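Local coordinates for protein putative isocitrate dehydrogenase, NAD-dependent (PDB 6LKY) that probably catalyses the NAD-dependent oxidative decarboxylation of isocitrate and binds NAD, at residues 1-5 with 290-294; 22-27 with 333-338; 83-87 with 116-120; 273-278 with 325-330. The protein carries 1 engineered substitution. Where two conformers were deposited one is given. Residue numbers count along the deposited sequence, not the author numbering.

Overall arrangement
The chain's two ends are tied into the fold by three of these contacts. Interaction 1 sets the first strand against the loop between helices 278-290 and 294-310 at the surface, by apolar packing and a CH-pi contact. Interactions 2 and 4 share helix 326-337: its C-terminal turns lie beside helix 13-26 in a purely apolar, partly buried seam, whereas its N-terminus hydrogen-bonds to the buried loop 273-278 under the NAD adenine. They touch through Val23 and Ala330. Interaction 3 lies on the opposite side of the chain's centre from both, its centre about 29 Å from that of interaction 4. Also buried, it is mainly polar, with arginines gripping citrate.

Interaction 1: residues 1-5 with 290-294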
loop_
_atom_site.group_PDB
_atom_site.type_symbol
_atom_site.label_atom_id
_atom_site.label_comp_id
_atom_site.label_asym_id
_atom_site.label_seq_id
_atom_site.Cartn_x
_atom_site.Cartn_y
_atom_site.Cartn_z
ATOM N N MET A 1 -40.709 6.539 -6.065
ATOM C CA MET A 1 -39.930 7.158 -7.131
ATOM C C MET A 1 -38.780 6.253 -7.592
ATOM O O MET A 1 -38.559 6.104 -8.793
ATOM C CB MET A 1 -39.381 8.520 -6.680
ATOM C CG MET A 1 -40.322 9.692 -6.933
ATOM S SD MET A 1 -39.729 11.282 -6.304
ATOM C CE MET A 1 -39.505 12.210 -7.817
ATOM N N HIS A 2 -38.065 5.642 -6.646
ATOM C CA HIS A 2 -36.821 4.924 -6.935
ATOM C C HIS A 2 -36.893 3.482 -6.455
ATOM O O HIS A 2 -37.087 3.234 -5.260
ATOM C CB HIS A 2 -35.628 5.610 -6.277
ATOM C CG HIS A 2 -35.396 7.009 -6.743
ATOM N ND1 HIS A 2 -34.888 7.301 -7.991
ATOM C CD2 HIS A 2 -35.568 8.195 -6.116
ATOM C CE1 HIS A 2 -34.771 8.612 -8.118
ATOM N NE2 HIS A 2 -35.174 9.177 -6.992
ATOM N N LYS A 3 -36.691 2.538 -7.376
ATOM C CA LYS A 3 -36.591 1.122 -7.048
ATOM C C LYS A 3 -35.120 0.702 -7.058
ATOM O O LYS A 3 -34.457 0.776 -8.099
ATOM C CB LYS A 3 -37.398 0.274 -8.028
ATOM C CG LYS A 3 -37.446 -1.189 -7.628
ATOM C CD LYS A 3 -38.393 -1.984 -8.506
ATOM C CE LYS A 3 -38.510 -3.397 -7.992
ATOM N NZ LYS A 3 -39.265 -4.260 -8.934
ATOM N N ILE A 4 -34.633 0.209 -5.915
ATOM C CA ILE A 4 -33.206 0.006 -5.677
ATOM C C ILE A 4 -32.972 -1.392 -5.122
ATOM O O ILE A 4 -33.593 -1.777 -4.122
ATOM C CB ILE A 4 -32.660 1.057 -4.697
ATOM C CG1 ILE A 4 -32.675 2.439 -5.348
ATOM C CG2 ILE A 4 -31.273 0.648 -4.175
ATOM C CD1 ILE A 4 -32.247 3.533 -4.429
ATOM N N THR A 5 -32.056 -2.144 -5.748
ATOM C CA THR A 5 -31.713 -3.464 -5.224
ATOM C C THR A 5 -30.934 -3.306 -3.924
ATOM O O THR A 5 -30.039 -2.465 -3.832
ATOM C CB THR A 5 -30.897 -4.259 -6.246
ATOM O OG1 THR A 5 -31.679 -4.465 -7.429
ATOM C CG2 THR A 5 -30.474 -5.618 -5.671
ATOM N N HIS A 290 -26.236 10.365 -6.812
ATOM C CA HIS A 290 -26.223 9.783 -8.153
ATOM C C HIS A 290 -27.619 9.735 -8.787
ATOM O O HIS A 290 -27.760 9.951 -9.994
ATOM C CB HIS A 290 -25.613 8.386 -8.119
ATOM C CG HIS A 290 -25.459 7.771 -9.473
ATOM N ND1 HIS A 290 -24.434 8.114 -10.334
ATOM C CD2 HIS A 290 -26.206 6.847 -10.124
ATOM C CE1 HIS A 290 -24.556 7.418 -11.453
ATOM N NE2 HIS A 290 -25.624 6.643 -11.352
ATOM N N ILE A 291 -28.653 9.412 -8.009
ATOM C CA ILE A 291 -29.978 9.197 -8.588
ATOM C C ILE A 291 -30.786 10.491 -8.615
ATOM O O ILE A 291 -32.003 10.467 -8.823
ATOM C CB ILE A 291 -30.751 8.108 -7.822
ATOM C CG1 ILE A 291 -30.918 8.517 -6.360
ATOM C CG2 ILE A 291 -30.052 6.766 -7.957
ATOM C CD1 ILE A 291 -31.762 7.549 -5.554
ATOM N N GLY A 292 -30.124 11.624 -8.396
ATOM C CA GLY A 292 -30.773 12.909 -8.543
ATOM C C GLY A 292 -31.474 13.391 -7.289
ATOM O O GLY A 292 -32.536 14.013 -7.367
ATOM N N GLU A 293 -30.888 13.124 -6.126
ATOM C CA GLU A 293 -31.391 13.633 -4.849
ATOM C C GLU A 293 -30.272 14.334 -4.086
ATOM O O GLU A 293 -29.971 13.987 -2.938
ATOM C CB GLU A 293 -31.985 12.495 -4.025
ATOM C CG GLU A 293 -33.200 11.846 -4.669
ATOM C CD GLU A 293 -34.482 12.647 -4.463
ATOM O OE1 GLU A 293 -34.436 13.694 -3.776
ATOM O OE2 GLU A 293 -35.539 12.219 -4.988
ATOM N N PRO A 294 -29.653 15.358 -4.686
ATOM C CA PRO A 294 -28.452 15.954 -4.066
ATOM C C PRO A 294 -28.704 16.621 -2.729
ATOM O O PRO A 294 -27.822 16.608 -1.859
ATOM C CB PRO A 294 -27.991 16.986 -5.106
ATOM C CG PRO A 294 -29.204 17.276 -5.937
ATOM C CD PRO A 294 -30.007 16.011 -5.960
#
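Residues 2-5 run as an extended strand, while 290-294 form the short connection between two helices. The backbones stay apart, with 8.2 Å between the CA atoms of His2 and Ile291, so side chains bridge the gap. The preceding helix ends in a Schellman motif with Gly292, at positive phi, as its C-prime residue, and Glu293 follows as N-cap of the next helix. Ile291 CD1 sits almost squarely over the His2 ring, 3.8 Å from its centroid and 6° off the normal, a CH-pi contact. The same Ile291 CD1 lies 4.2 Å from Ile4 CD1, and Ile63 of the neighbouring strand touches both isoleucines. At the ring edge, Glu293 OE2 is 3.7 Å from His2 NE2. Ile291 O lies 3.4 Å from His2 CE1. His2 and Ile4 also pair through their backbones with Gln32 in strand 31-35. No hydrogen bond joins the two segments: the inter-helix turn covers the start of the first strand by dispersion and CH-pi contact, with the carboxylate at the margin.

Interaction 2: residues 22-27 with 333-338; sequences KVIEAT and IVERVR
Two helical segments lie side by side, 22-26 and 333-337, with N-to-C directions only 14° apart and axes 9.1 Å apart at closest approach. The register pairs Val23 with Val334 (CA to CA 5.3 Å) and Thr27 with Val337 (6.6 Å). Along the second helix, Ile333 comes first: its CG2 meets Val23 CG2 at 3.8 Å, and both side chains also touch Ile281 of helix 278-290. Val334, chi1 t, places CG2 3.8 Å from Val23 CG2 and CG1 4.0 Å from Ala26 CB. One turn later Val337, also t, points at the first helix; its CG2 is 4.0 Å from Val23 CG1, and its CG1 is 4.0 Å from Ala26 CB and 3.8 Å from Thr27 CG2. Arg338 finishes the segment with CG 4.2 Å from Ala26 O. Val23 is t, and Thr27 is p, which turns its OG1 back to Ile24 O (2.5 Å). No hydrogen bond crosses the seam, but Arg299 of helix 294-310 donates to both Thr27 O and Val337 O. Small and beta-branched residues allow this close, near-parallel packing of the first and last helices of an isocitrate/isopropylmalate dehydrogenase fold.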
loop_
_atom_site.group_PDB
_atom_site.type_symbol
_atom_site.label_atom_id
_atom_site.label_comp_id
_atom_site.label_asym_id
_atom_site.label_seq_id
_atom_site.Cartn_x
_atom_site.Cartn_y
_atom_site.Cartn_z
ATOM N N LYS A 22 -32.575 3.521 7.393
ATOM C CA LYS A 22 -33.354 4.437 8.218
ATOM C C LYS A 22 -32.985 5.875 7.898
ATOM O O LYS A 22 -33.865 6.713 7.636
ATOM C CB LYS A 22 -33.136 4.127 9.700
ATOM C CG LYS A 22 -33.818 2.843 10.184
ATOM C CD LYS A 22 -33.802 2.768 11.712
ATOM C CE LYS A 22 -33.506 1.359 12.232
ATOM N NZ LYS A 22 -34.626 0.398 12.026
ATOM N N VAL A 23 -31.681 6.147 7.790
ATOM C CA VAL A 23 -31.235 7.510 7.528
ATOM C C VAL A 23 -31.753 7.973 6.180
ATOM O O VAL A 23 -32.274 9.091 6.049
ATOM C CB VAL A 23 -29.701 7.593 7.612
ATOM C CG1 VAL A 23 -29.196 8.869 6.969
ATOM C CG2 VAL A 23 -29.253 7.505 9.069
ATOM N N ILE A 24 -31.693 7.097 5.174
ATOM C CA ILE A 24 -32.196 7.492 3.864
ATOM C C ILE A 24 -33.678 7.829 3.966
ATOM O O ILE A 24 -34.129 8.882 3.492
ATOM C CB ILE A 24 -31.922 6.389 2.825
ATOM C CG1 ILE A 24 -30.420 6.330 2.494
ATOM C CG2 ILE A 24 -32.746 6.619 1.561
ATOM C CD1 ILE A 24 -29.989 5.035 1.806
ATOM N N GLU A 25 -34.444 6.989 4.665
ATOM C CA GLU A 25 -35.872 7.248 4.728
ATOM C C GLU A 25 -36.153 8.500 5.538
ATOM O O GLU A 25 -37.138 9.195 5.266
ATOM C CB GLU A 25 -36.611 6.025 5.268
ATOM C CG GLU A 25 -36.942 5.033 4.144
ATOM C CD GLU A 25 -37.229 3.627 4.637
ATOM O OE1 GLU A 25 -37.174 3.407 5.866
ATOM O OE2 GLU A 25 -37.495 2.740 3.789
ATOM N N ALA A 26 -35.271 8.837 6.488
ATOM C CA ALA A 26 -35.484 10.054 7.256
ATOM C C ALA A 26 -35.427 11.300 6.382
ATOM O O ALA A 26 -35.983 12.330 6.770
ATOM C CB ALA A 26 -34.472 10.158 8.393
ATOM N N THR A 27 -34.783 11.230 5.211
ATOM C CA THR A 27 -34.691 12.403 4.346
ATOM C C THR A 27 -35.979 12.674 3.583
ATOM O O THR A 27 -36.126 13.761 3.015
ATOM C CB THR A 27 -33.566 12.244 3.320
ATOM O OG1 THR A 27 -33.906 11.180 2.423
ATOM C CG2 THR A 27 -32.241 11.941 3.995
ATOM N N ILE A 333 -27.965 10.262 14.063
ATOM C CA ILE A 333 -27.891 10.786 12.711
ATOM C C ILE A 333 -29.290 11.033 12.158
ATOM O O ILE A 333 -29.506 12.017 11.453
ATOM C CB ILE A 333 -27.056 9.857 11.804
ATOM C CG1 ILE A 333 -25.602 9.813 12.279
ATOM C CG2 ILE A 333 -27.057 10.369 10.349
ATOM C CD1 ILE A 333 -24.803 8.646 11.713
ATOM N N VAL A 334 -30.247 10.140 12.434
ATOM C CA VAL A 334 -31.622 10.333 11.961
ATOM C C VAL A 334 -32.192 11.633 12.518
ATOM O O VAL A 334 -32.740 12.475 11.782
ATOM C CB VAL A 334 -32.488 9.118 12.355
ATOM C CG1 VAL A 334 -33.973 9.457 12.308
ATOM C CG2 VAL A 334 -32.182 7.908 11.459
ATOM N N GLU A 335 -31.988 11.849 13.815
ATOM C CA GLU A 335 -32.498 13.048 14.460
ATOM C C GLU A 335 -31.884 14.305 13.849
ATOM O O GLU A 335 -32.583 15.310 13.656
ATOM C CB GLU A 335 -32.212 12.975 15.962
ATOM C CG GLU A 335 -33.079 11.944 16.716
ATOM C CD GLU A 335 -32.534 11.580 18.092
ATOM O OE1 GLU A 335 -33.066 10.623 18.708
ATOM O OE2 GLU A 335 -31.577 12.243 18.552
ATOM N N ARG A 336 -30.571 14.268 13.539
ATOM C CA ARG A 336 -29.903 15.419 12.914
ATOM C C ARG A 336 -30.323 15.624 11.464
ATOM O O ARG A 336 -30.525 16.766 11.031
ATOM C CB ARG A 336 -28.389 15.254 12.980
ATOM C CG ARG A 336 -27.835 15.267 14.364
ATOM C CD ARG A 336 -27.397 16.655 14.759
ATOM N NE ARG A 336 -28.481 17.425 15.355
ATOM C CZ ARG A 336 -28.477 18.747 15.493
ATOM N NH1 ARG A 336 -27.442 19.461 15.068
ATOM N NH2 ARG A 336 -29.510 19.355 16.063
ATOM N N VAL A 337 -30.496 14.534 10.708
ATOM C CA VAL A 337 -30.977 14.644 9.334
ATOM C C VAL A 337 -32.259 15.417 9.362
ATOM O O VAL A 337 -32.649 16.094 8.398
ATOM C CB VAL A 337 -31.243 13.253 8.715
ATOM C CG1 VAL A 337 -32.175 13.360 7.483
ATOM C CG2 VAL A 337 -29.973 12.551 8.326
ATOM N N ARG A 338 -32.972 15.257 10.456
ATOM C CA ARG A 338 -34.390 15.379 10.320
ATOM C C ARG A 338 -34.808 16.761 10.835
ATOM O O ARG A 338 -35.974 17.118 10.779
ATOM C CB ARG A 338 -34.912 14.075 10.935
ATOM C CG ARG A 338 -36.232 13.686 10.766
ATOM C CD ARG A 338 -37.420 13.841 11.782
ATOM N NE ARG A 338 -37.995 12.891 10.968
ATOM C CZ ARG A 338 -39.231 13.011 10.704
ATOM N NH1 ARG A 338 -39.964 12.376 9.779
ATOM N NH2 ARG A 338 -39.642 13.956 11.411
#

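Interaction 3: residues 83-87 with 116-120. With CIT (citric acid), chain E.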
loop_
_atom_site.group_PDB
_atom_site.type_symbol
_atom_site.label_atom_id
_atom_site.label_comp_id
_atom_site.label_asym_id
_atom_site.label_seq_id
_atom_site.Cartn_x
_atom_site.Cartn_y
_atom_site.Cartn_z
ATOM N N THR A 83 -17.177 -9.977 -8.924
ATOM C CA THR A 83 -18.086 -10.514 -9.934
ATOM C C THR A 83 -19.172 -9.504 -10.288
ATOM O O THR A 83 -19.481 -9.310 -11.466
ATOM C CB THR A 83 -18.712 -11.818 -9.457
ATOM O OG1 THR A 83 -17.695 -12.817 -9.321
ATOM C CG2 THR A 83 -19.747 -12.305 -10.454
ATOM N N LEU A 84 -19.770 -8.862 -9.281
ATOM C CA LEU A 84 -20.777 -7.833 -9.543
ATOM C C LEU A 84 -20.187 -6.690 -10.369
ATOM O O LEU A 84 -20.755 -6.299 -11.396
ATOM C CB LEU A 84 -21.342 -7.308 -8.218
ATOM C CG LEU A 84 -22.738 -7.692 -7.697
ATOM C CD1 LEU A 84 -23.444 -8.753 -8.524
ATOM C CD2 LEU A 84 -22.646 -8.120 -6.257
ATOM N N ARG A 85 -19.035 -6.147 -9.934
ATOM C CA ARG A 85 -18.405 -5.044 -10.662
ATOM C C ARG A 85 -18.174 -5.403 -12.124
ATOM O O ARG A 85 -18.415 -4.588 -13.021
ATOM C CB ARG A 85 -17.069 -4.661 -10.011
ATOM C CG ARG A 85 -17.178 -4.064 -8.638
ATOM C CD ARG A 85 -15.885 -4.192 -7.859
ATOM N NE ARG A 85 -16.038 -3.584 -6.532
ATOM C CZ ARG A 85 -15.218 -3.791 -5.508
ATOM N NH1 ARG A 85 -14.170 -4.595 -5.645
ATOM N NH2 ARG A 85 -15.454 -3.196 -4.345
ATOM N N GLN A 86 -17.713 -6.623 -12.382
ATOM C CA GLN A 86 -17.385 -7.023 -13.750
ATOM C C GLN A 86 -18.623 -7.371 -14.571
ATOM O O GLN A 86 -18.707 -6.998 -15.746
ATOM C CB GLN A 86 -16.415 -8.198 -13.727
ATOM C CG GLN A 86 -15.061 -7.801 -13.154
ATOM C CD GLN A 86 -14.121 -8.982 -12.983
ATOM O OE1 GLN A 86 -14.546 -10.132 -12.971
ATOM N NE2 GLN A 86 -12.841 -8.693 -12.827
ATOM N N ALA A 87 -19.582 -8.087 -13.976
ATOM C CA ALA A 87 -20.807 -8.466 -14.681
ATOM C C ALA A 87 -21.639 -7.243 -15.061
ATOM O O ALA A 87 -22.312 -7.246 -16.099
ATOM C CB ALA A 87 -21.635 -9.422 -13.817
ATOM N N ARG A 116 -10.344 4.211 -8.878
ATOM C CA ARG A 116 -9.719 2.907 -9.032
ATOM C C ARG A 116 -10.381 2.169 -10.185
ATOM O O ARG A 116 -11.613 2.023 -10.217
ATOM C CB ARG A 116 -9.807 2.081 -7.729
ATOM C CG ARG A 116 -10.348 0.656 -7.927
ATOM C CD ARG A 116 -9.751 -0.410 -7.036
ATOM N NE ARG A 116 -10.568 -0.675 -5.874
ATOM C CZ ARG A 116 -10.804 -1.867 -5.329
ATOM N NH1 ARG A 116 -10.333 -2.990 -5.858
ATOM N NH2 ARG A 116 -11.572 -1.934 -4.252
ATOM N N GLU A 117 -9.561 1.743 -11.144
ATOM C CA GLU A 117 -10.021 0.811 -12.161
ATOM C C GLU A 117 -10.583 -0.434 -11.487
ATOM O O GLU A 117 -9.963 -1.006 -10.589
ATOM C CB GLU A 117 -8.872 0.442 -13.106
ATOM C CG GLU A 117 -9.335 -0.089 -14.465
ATOM C CD GLU A 117 -9.991 -1.467 -14.377
ATOM O OE1 GLU A 117 -9.441 -2.350 -13.666
ATOM O OE2 GLU A 117 -11.060 -1.666 -15.005
ATOM N N ASN A 118 -11.759 -0.857 -11.926
ATOM C CA ASN A 118 -12.588 -1.729 -11.123
ATOM C C ASN A 118 -12.831 -3.084 -11.755
ATOM O O ASN A 118 -13.504 -3.915 -11.138
ATOM C CB ASN A 118 -13.939 -1.040 -10.871
ATOM C CG ASN A 118 -14.496 -1.291 -9.482
ATOM O OD1 ASN A 118 -13.766 -1.618 -8.545
ATOM N ND2 ASN A 118 -15.805 -1.094 -9.336
ATOM N N THR A 119 -12.308 -3.346 -12.957
ATOM C CA THR A 119 -12.682 -4.550 -13.680
ATOM C C THR A 119 -11.525 -5.454 -14.093
ATOM O O THR A 119 -11.788 -6.601 -14.462
ATOM C CB THR A 119 -13.487 -4.200 -14.951
ATOM O OG1 THR A 119 -12.684 -3.402 -15.826
ATOM C CG2 THR A 119 -14.771 -3.454 -14.605
ATOM N N GLU A 120 -10.272 -4.986 -14.083
ATOM C CA GLU A 120 -9.192 -5.855 -14.564
ATOM C C GLU A 120 -7.959 -5.778 -13.653
ATOM O O GLU A 120 -8.098 -5.815 -12.422
ATOM C CB GLU A 120 -8.855 -5.511 -16.028
ATOM C CG GLU A 120 -8.625 -4.011 -16.300
ATOM C CD GLU A 120 -8.330 -3.683 -17.774
ATOM O OE1 GLU A 120 -8.887 -4.364 -18.668
ATOM O OE2 GLU A 120 -7.560 -2.722 -18.042
HETATM C C1 CIT E . -13.139 -4.110 -1.768
HETATM O O1 CIT E . -14.033 -3.319 -2.123
HETATM O O2 CIT E . -12.073 -3.637 -1.306
HETATM C C2 CIT E . -13.352 -5.603 -1.920
HETATM C C3 CIT E . -12.040 -6.355 -2.078
HETATM O O7 CIT E . -11.337 -6.347 -0.821
HETATM C C4 CIT E . -12.248 -7.786 -2.537
HETATM C C5 CIT E . -13.206 -8.531 -1.653
HETATM O O3 CIT E . -14.224 -9.039 -2.157
HETATM O O4 CIT E . -12.978 -8.662 -0.428
HETATM C C6 CIT E . -11.171 -5.698 -3.120
HETATM O O5 CIT E . -11.721 -5.005 -4.009
HETATM O O6 CIT E . -9.923 -5.851 -3.091
HETATM O O HOH W 1 -12.557 -4.366 -8.126
#
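Two arginines come together with their like charges only 4.0 Å apart, Arg85 NH1 to Arg116 NH2, and both donate to one citrate carboxylate oxygen, which offsets the repulsion. CIT O5 accepts from Arg85 NH1 at 3.0 Å and from Arg116 NH1 and NH2, each at 3.1 Å; Arg85 NH2 also donates to CIT O1 at 2.6 Å. Arg85 has a second anionic partner in Glu260, and Arg116 NH1 a further bond to Asn227. Citrate probably came from the crystallisation liquor, but its ring of partners, which includes Arg95 and Ser79 of the same chain and Lys174 of the second subunit, is consistent with the isocitrate pocket of this family of beta-decarboxylating dehydrogenases. Helix 80-87 here meets the turn that follows strand 111-117. Asn118 OD1 lies over one face of the Arg85 guanidinium; Asn118 OD1 and Arg85 NH1 each lie 3.0 Å from a bridging water (the Arg85 bond weak). Asn118 ND2 binds Asn251 and lies 3.3 Å from Arg85 CG. Farther out, Gln86 NE2 makes a weak hydrogen bond to Thr119 O (2.9 Å), alongside one to Tyr123 O. The turn itself is held by Glu117, whose OE2 accepts from Thr119 N (2.9 Å) and Thr119 OG1 (2.5 Å) and whose OE1 accepts from Glu120 N (2.8 Å).

Interaction 4: residues 273-278 with 325-330; sequences GIANPT and GTAQMA. With NAD (nicotinamide-adenine-dinucleotide), chain C.
Residues 273-278 form an irregular loop that passes the first turn of helix 326-337, closest at Ile274 and Gly325 (CA to CA 4.3 Å). Gly273 has positive phi, and its O accepts from Thr326 N (2.9 Å); a water joins Gly273 O to Ala327 N. Gly325 is the helix N-cap, where a CB would strike Gly273 O. Thr326, chi1 m, gives its OG1 to Ala275 O (2.8 Å) and sets CG2 4.0 Å from Pro277 CB. Met329 is extended, t at all three chi angles: SD reaches Pro277 CD (3.7 Å) and Asn276 OD1 (3.5 Å), while CE meets Thr278 OG1 (3.2 Å). Asn276 has chi1 t; its OD1 accepts from Thr278 N (2.9 Å), a capping bond ahead of helix 278-290, and, in a very short bond, from Thr278 OG1 (2.5 Å; Thr278 chi1 m), and its ND2 binds Asp317. Asn276 O accepts from adenine N6A of NAD (2.9 Å). Backed by helix 326-337, this loop forms part of the adenine end of the dinucleotide pocket in an isocitrate/isopropylmalate dehydrogenase.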
loop_
_atom_site.group_PDB
_atom_site.type_symbol
_atom_site.label_atom_id
_atom_site.label_comp_id
_atom_site.label_asym_id
_atom_site.label_seq_id
_atom_site.Cartn_x
_atom_site.Cartn_y
_atom_site.Cartn_z
ATOM N N GLY A 273 -22.901 -5.466 17.730
ATOM C CA GLY A 273 -23.682 -4.241 17.688
ATOM C C GLY A 273 -22.913 -2.942 17.866
ATOM O O GLY A 273 -23.526 -1.924 18.213
ATOM N N ILE A 274 -21.605 -2.923 17.591
ATOM C CA ILE A 274 -20.768 -1.747 17.817
ATOM C C ILE A 274 -20.180 -1.168 16.534
ATOM O O ILE A 274 -19.492 -0.140 16.594
ATOM C CB ILE A 274 -19.642 -2.053 18.826
ATOM C CG1 ILE A 274 -18.720 -3.153 18.291
ATOM C CG2 ILE A 274 -20.223 -2.459 20.180
ATOM C CD1 ILE A 274 -17.430 -3.311 19.077
ATOM N N ALA A 275 -20.404 -1.800 15.378
ATOM C CA ALA A 275 -19.852 -1.301 14.119
ATOM C C ALA A 275 -20.284 0.136 13.833
ATOM O O ALA A 275 -21.445 0.506 14.025
ATOM C CB ALA A 275 -20.269 -2.206 12.956
ATOM N N ASN A 276 -19.342 0.934 13.341
ATOM C CA ASN A 276 -19.632 2.287 12.888
ATOM C C ASN A 276 -20.473 2.246 11.619
ATOM O O ASN A 276 -20.055 1.632 10.630
ATOM C CB ASN A 276 -18.342 3.050 12.630
ATOM C CG ASN A 276 -18.566 4.538 12.489
ATOM O OD1 ASN A 276 -19.669 4.991 12.151
ATOM N ND2 ASN A 276 -17.518 5.315 12.753
ATOM N N PRO A 277 -21.653 2.864 11.599
ATOM C CA PRO A 277 -22.487 2.845 10.395
ATOM C C PRO A 277 -22.212 3.988 9.438
ATOM O O PRO A 277 -22.865 4.065 8.391
ATOM C CB PRO A 277 -23.906 2.953 10.979
ATOM C CG PRO A 277 -23.721 3.792 12.216
ATOM C CD PRO A 277 -22.348 3.461 12.756
ATOM N N THR A 278 -21.252 4.848 9.776
ATOM C CA THR A 278 -20.987 6.046 8.986
ATOM C C THR A 278 -20.692 5.707 7.534
ATOM O O THR A 278 -21.229 6.343 6.622
ATOM C CB THR A 278 -19.817 6.809 9.596
ATOM O OG1 THR A 278 -20.119 7.122 10.961
ATOM C CG2 THR A 278 -19.519 8.080 8.799
ATOM N N GLY A 325 -23.367 2.172 20.690
ATOM C CA GLY A 325 -23.413 1.182 19.637
ATOM C C GLY A 325 -23.974 1.691 18.309
ATOM O O GLY A 325 -24.317 2.861 18.132
ATOM N N THR A 326 -24.065 0.755 17.360
ATOM C CA THR A 326 -24.523 1.064 16.003
ATOM C C THR A 326 -25.871 1.776 16.012
ATOM O O THR A 326 -26.053 2.797 15.327
ATOM C CB THR A 326 -24.586 -0.225 15.169
ATOM O OG1 THR A 326 -23.368 -0.967 15.344
ATOM C CG2 THR A 326 -24.784 0.094 13.673
ATOM N N ALA A 327 -26.842 1.234 16.766
ATOM C CA ALA A 327 -28.209 1.764 16.733
ATOM C C ALA A 327 -28.310 3.185 17.322
ATOM O O ALA A 327 -28.961 4.039 16.702
ATOM C CB ALA A 327 -29.166 0.790 17.425
ATOM N N GLN A 328 -27.708 3.455 18.510
ATOM C CA GLN A 328 -27.445 4.849 18.926
ATOM C C GLN A 328 -27.085 5.772 17.810
ATOM O O GLN A 328 -27.753 6.784 17.569
ATOM C CB GLN A 328 -26.249 5.014 19.872
ATOM C CG GLN A 328 -26.235 6.148 21.013
ATOM C CD GLN A 328 -26.699 6.001 22.418
ATOM O OE1 GLN A 328 -26.285 5.113 23.139
ATOM N NE2 GLN A 328 -27.330 7.090 22.891
ATOM N N MET A 329 -25.896 5.536 17.275
ATOM C CA MET A 329 -25.309 6.469 16.345
ATOM C C MET A 329 -26.240 6.686 15.173
ATOM O O MET A 329 -26.416 7.822 14.716
ATOM C CB MET A 329 -23.945 5.950 15.908
ATOM C CG MET A 329 -23.207 6.947 15.083
ATOM S SD MET A 329 -21.500 6.501 14.760
ATOM C CE MET A 329 -20.997 7.984 13.896
ATOM N N ALA A 330 -26.904 5.610 14.725
ATOM C CA ALA A 330 -27.882 5.754 13.653
ATOM C C ALA A 330 -29.038 6.674 14.085
ATOM O O ALA A 330 -29.487 7.518 13.306
ATOM C CB ALA A 330 -28.407 4.376 13.216
HETATM P PA NAD C . -12.571 -5.686 7.390
HETATM O O1A NAD C . -13.799 -6.561 7.443
HETATM O O2A NAD C . -12.864 -4.391 6.695
HETATM O O5B NAD C . -12.013 -5.474 8.875
HETATM C C5B NAD C . -10.798 -4.751 9.050
HETATM C C4B NAD C . -10.808 -4.101 10.420
HETATM O O4B NAD C . -11.679 -2.955 10.335
HETATM C C3B NAD C . -11.376 -5.068 11.451
HETATM O O3B NAD C . -10.655 -4.982 12.670
HETATM C C2B NAD C . -12.806 -4.582 11.632
HETATM O O2B NAD C . -13.360 -4.852 12.929
HETATM C C1B NAD C . -12.723 -3.099 11.297
HETATM N N9A NAD C . -14.044 -2.783 10.773
HETATM C C8A NAD C . -14.232 -2.612 9.320
HETATM N N7A NAD C . -15.615 -2.101 9.340
HETATM C C5A NAD C . -15.550 -1.020 10.317
HETATM C C6A NAD C . -16.893 -0.807 10.995
HETATM N N6A NAD C . -17.808 -0.156 10.043
HETATM N N1A NAD C . -16.667 0.082 12.144
HETATM C C2A NAD C . -15.783 -0.481 13.184
HETATM N N3A NAD C . -15.123 -1.707 12.728
HETATM C C4A NAD C . -14.612 -1.562 11.367
HETATM O O3 NAD C . -11.400 -6.389 6.547
HETATM P PN NAD C . -10.921 -7.907 6.674
HETATM O O1N NAD C . -11.024 -8.463 8.059
HETATM O O2N NAD C . -9.494 -7.922 6.150
HETATM O O5D NAD C . -11.872 -8.765 5.703
HETATM C C5D NAD C . -13.081 -9.358 6.205
HETATM C C4D NAD C . -13.932 -9.835 5.036
HETATM O O4D NAD C . -14.541 -8.730 4.346
HETATM C C3D NAD C . -13.092 -10.607 4.016
HETATM O O3D NAD C . -13.803 -11.797 3.686
HETATM C C2D NAD C . -13.039 -9.668 2.825
HETATM O O2D NAD C . -12.971 -10.330 1.564
HETATM C C1D NAD C . -14.352 -8.904 2.930
HETATM N N1N NAD C . -14.246 -7.665 2.117
HETATM C C2N NAD C . -15.530 -7.053 1.806
HETATM C C3N NAD C . -15.236 -5.956 0.809
HETATM C C7N NAD C . -16.468 -5.496 0.022
HETATM O O7N NAD C . -16.456 -4.096 -0.222
HETATM N N7N NAD C . -17.705 -5.951 0.652
HETATM C C4N NAD C . -14.402 -4.819 1.379
HETATM C C5N NAD C . -13.193 -5.321 2.143
HETATM C C6N NAD C . -13.236 -6.750 2.693
HETATM O O HOH W 2 -26.228 -1.365 18.379
#